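Local coordinates for protein glucanase (Clostridium thermocellum, PDB 5GXX) that probably hydrolyses internal beta-1,4-glucosidic bonds of cellulose as a family 9 endoglucanase of the cellulosome, at residues A71-G76 / L256-G261. The protein carries 1 engineered substitution. Numbering follows the deposited sequence.
Sequences ALYEYG and LARATG
A bidentate salt bridge between E74 and R258 joins the C-terminal ends of helices 58-75 and 249-260 at the surface of the glycosyl hydrolase family 9 catalytic domain. The two backbones stay well apart, with E74 CA 12.2 Å from R258 CA, and the long side chains span the gap by reaching out from opposite directions. R258 meets the carboxylate end-on with both terminal nitrogens: NH1 donates to E74 OE1 at 2.9 Å and NH2 to E74 OE2 at 2.7 Å. Each oxygen receives its N-H through the syn lone pair, and both bonds are fairly straight, at 163° and 158°. The carboxylate and guanidinium planes are nearly coplanar, so the paired bonds hold the carboxylate close to the guanidinium plane and should limit its rotation about CG-CD. R258 runs out from its helix with CG anti to the backbone N, then bends at chi3 (66°) to present the NH1-NH2 end to the acid. E74 bends at chi2, which brings its carboxylate nearer to the arginine. OE2 also accepts a bond from W70 NE1, one turn back on the same helix, which gives OE2 a second donor and probably steadies the carboxylate.

Y73 borders the ion pair without stacking on it: R258 NH2 sits at the edge of its ring, close to the ring plane and 3.7 Å from Y73 CE2.

The bridge thus links two helices of the (alpha/alpha)6-barrel domain that do not pack directly here. Helix 301-318 touches both partners, through V314 at E74 and S318 at R258, while Y73 packs against helix 142-158 and meets W207 of helix 198-212 edge-to-face.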
ATOM      1  N   ALA A  71      -8.309 -48.291 -24.891  1.00 14.60           N
ATOM      2  CA  ALA A  71      -8.979 -49.078 -23.852  1.00 14.38           C
ATOM      3  C   ALA A  71     -10.289 -49.687 -24.366  1.00 15.40           C
ATOM      4  O   ALA A  71     -10.565 -50.878 -24.155  1.00 15.41           O
ATOM      5  CB  ALA A  71      -9.211 -48.231 -22.620  1.00 13.22           C
ATOM      6  N   LEU A  72     -11.083 -48.868 -25.050  1.00 16.05           N
ATOM      7  CA  LEU A  72     -12.339 -49.324 -25.623  1.00 16.36           C
ATOM      8  C   LEU A  72     -12.097 -50.326 -26.743  1.00 16.49           C
ATOM      9  O   LEU A  72     -12.849 -51.298 -26.858  1.00 17.24           O
ATOM     10  CB  LEU A  72     -13.166 -48.134 -26.127  1.00 15.96           C
ATOM     11  CG  LEU A  72     -13.847 -47.259 -25.065  1.00 15.50           C
ATOM     12  CD1 LEU A  72     -14.355 -45.940 -25.653  1.00 15.11           C
ATOM     13  CD2 LEU A  72     -14.989 -47.964 -24.324  1.00 17.39           C
ATOM     14  N   TYR A  73     -11.063 -50.102 -27.558  1.00 16.44           N
ATOM     15  CA  TYR A  73     -10.740 -50.969 -28.691  1.00 17.24           C
ATOM     16  C   TYR A  73     -10.401 -52.385 -28.239  1.00 18.66           C
ATOM     17  O   TYR A  73     -10.802 -53.356 -28.876  1.00 19.86           O
ATOM     18  CB  TYR A  73      -9.602 -50.360 -29.525  1.00 18.22           C
ATOM     19  CG  TYR A  73      -9.193 -51.143 -30.750  1.00 17.56           C
ATOM     20  CD1 TYR A  73      -9.853 -50.978 -31.975  1.00 18.89           C
ATOM     21  CD2 TYR A  73      -8.114 -52.017 -30.707  1.00 18.13           C
ATOM     22  CE1 TYR A  73      -9.463 -51.694 -33.105  1.00 19.11           C
ATOM     23  CE2 TYR A  73      -7.713 -52.726 -31.827  1.00 16.85           C
ATOM     24  CZ  TYR A  73      -8.398 -52.566 -33.025  1.00 17.62           C
ATOM     25  OH  TYR A  73      -7.976 -53.291 -34.122  1.00 22.46           O
ATOM     26  N   GLU A  74      -9.700 -52.502 -27.116  1.00 17.79           N
ATOM     27  CA  GLU A  74      -9.297 -53.820 -26.612  1.00 18.75           C
ATOM     28  C   GLU A  74     -10.358 -54.489 -25.757  1.00 19.39           C
ATOM     29  O   GLU A  74     -10.558 -55.702 -25.855  1.00 18.52           O
ATOM     30  CB  GLU A  74      -8.033 -53.693 -25.756  1.00 18.99           C
ATOM     31  CG  GLU A  74      -6.838 -53.156 -26.530  1.00 20.16           C
ATOM     32  CD  GLU A  74      -6.375 -54.073 -27.635  1.00 20.05           C
ATOM     33  OE1 GLU A  74      -6.701 -55.288 -27.623  1.00 20.81           O
ATOM     34  OE2 GLU A  74      -5.649 -53.590 -28.527  1.00 19.89           O
ATOM     35  N   TYR A  75     -11.004 -53.700 -24.907  1.00 19.88           N
ATOM     36  CA  TYR A  75     -11.737 -54.247 -23.773  1.00 21.00           C
ATOM     37  C   TYR A  75     -13.168 -53.710 -23.673  1.00 22.58           C
ATOM     38  O   TYR A  75     -13.897 -54.056 -22.745  1.00 23.86           O
ATOM     39  CB  TYR A  75     -10.900 -54.096 -22.472  1.00 20.16           C
ATOM     40  CG  TYR A  75      -9.524 -54.769 -22.554  1.00 21.03           C
ATOM     41  CD1 TYR A  75      -9.402 -56.101 -22.948  1.00 22.63           C
ATOM     42  CD2 TYR A  75      -8.342 -54.086 -22.216  1.00 23.13           C
ATOM     43  CE1 TYR A  75      -8.164 -56.729 -23.049  1.00 24.95           C
ATOM     44  CE2 TYR A  75      -7.087 -54.712 -22.319  1.00 22.18           C
ATOM     45  CZ  TYR A  75      -7.008 -56.035 -22.732  1.00 24.80           C
ATOM     46  OH  TYR A  75      -5.799 -56.707 -22.851  1.00 23.47           O
ATOM     47  N   GLY A  76     -13.610 -52.890 -24.628  1.00 23.45           N
ATOM     48  CA  GLY A  76     -14.943 -52.285 -24.548  1.00 26.36           C
ATOM     49  C   GLY A  76     -16.090 -53.275 -24.404  1.00 27.65           C
ATOM     50  O   GLY A  76     -17.023 -53.056 -23.629  1.00 27.05           O
ATOM     51  N   LEU A 256       1.711 -53.483 -34.062  1.00 20.45           N
ATOM     52  CA  LEU A 256       2.247 -54.002 -35.324  1.00 21.79           C
ATOM     53  C   LEU A 256       2.715 -55.456 -35.250  1.00 23.11           C
ATOM     54  O   LEU A 256       2.722 -56.159 -36.263  1.00 24.81           O
ATOM     55  CB  LEU A 256       3.394 -53.128 -35.822  1.00 21.88           C
ATOM     56  CG  LEU A 256       3.034 -51.786 -36.471  1.00 23.79           C
ATOM     57  CD1 LEU A 256       4.316 -51.200 -37.042  1.00 24.23           C
ATOM     58  CD2 LEU A 256       2.020 -51.975 -37.604  1.00 24.36           C
ATOM     59  N   ALA A 257       3.114 -55.894 -34.054  1.00 22.35           N
ATOM     60  CA  ALA A 257       3.376 -57.309 -33.791  1.00 23.10           C
ATOM     61  C   ALA A 257       2.095 -58.105 -33.990  1.00 23.62           C
ATOM     62  O   ALA A 257       2.104 -59.131 -34.673  1.00 24.58           O
ATOM     63  CB  ALA A 257       3.900 -57.511 -32.370  1.00 22.46           C
ATOM     64  N   ARG A 258       1.001 -57.632 -33.398  1.00 24.51           N
ATOM     65  CA  ARG A 258      -0.285 -58.299 -33.588  1.00 26.23           C
ATOM     66  C   ARG A 258      -0.743 -58.254 -35.053  1.00 27.64           C
ATOM     67  O   ARG A 258      -1.177 -59.274 -35.600  1.00 29.11           O
ATOM     68  CB  ARG A 258      -1.332 -57.771 -32.605  1.00 26.32           C
ATOM     69  CG  ARG A 258      -2.673 -58.483 -32.641  1.00 25.65           C
ATOM     70  CD  ARG A 258      -3.533 -58.071 -31.463  1.00 28.79           C
ATOM     71  NE  ARG A 258      -3.894 -56.654 -31.554  1.00 23.20           N
ATOM     72  CZ  ARG A 258      -4.521 -55.967 -30.608  1.00 25.06           C
ATOM     73  NH1 ARG A 258      -4.881 -56.550 -29.477  1.00 23.82           N
ATOM     74  NH2 ARG A 258      -4.803 -54.689 -30.811  1.00 21.32           N
ATOM     75  N   ALA A 259      -0.594 -57.105 -35.707  1.00 28.25           N
ATOM     76  CA  ALA A 259      -1.114 -56.928 -37.070  1.00 28.17           C
ATOM     77  C   ALA A 259      -0.370 -57.654 -38.191  1.00 29.04           C
ATOM     78  O   ALA A 259      -1.016 -58.198 -39.091  1.00 29.79           O
ATOM     79  CB  ALA A 259      -1.270 -55.448 -37.411  1.00 28.46           C
ATOM     80  N   THR A 260       0.961 -57.650 -38.163  1.00 28.32           N
ATOM     81  CA  THR A 260       1.756 -58.289 -39.213  1.00 28.43           C
ATOM     82  C   THR A 260       2.267 -59.663 -38.790  1.00 27.94           C
ATOM     83  O   THR A 260       2.618 -60.486 -39.640  1.00 29.07           O
ATOM     84  CB  THR A 260       2.980 -57.447 -39.631  1.00 28.51           C
ATOM     85  OG1 THR A 260       3.939 -57.435 -38.564  1.00 26.44           O
ATOM     86  CG2 THR A 260       2.574 -56.017 -40.001  1.00 29.82           C
ATOM     87  N   GLY A 261       2.315 -59.873 -37.473  1.00 27.17           N
ATOM     88  CA  GLY A 261       2.922 -61.058 -36.876  1.00 26.60           C
ATOM     89  C   GLY A 261       4.423 -61.133 -37.084  1.00 26.77           C
ATOM     90  O   GLY A 261       5.050 -62.131 -36.725  1.00 27.68           O
TER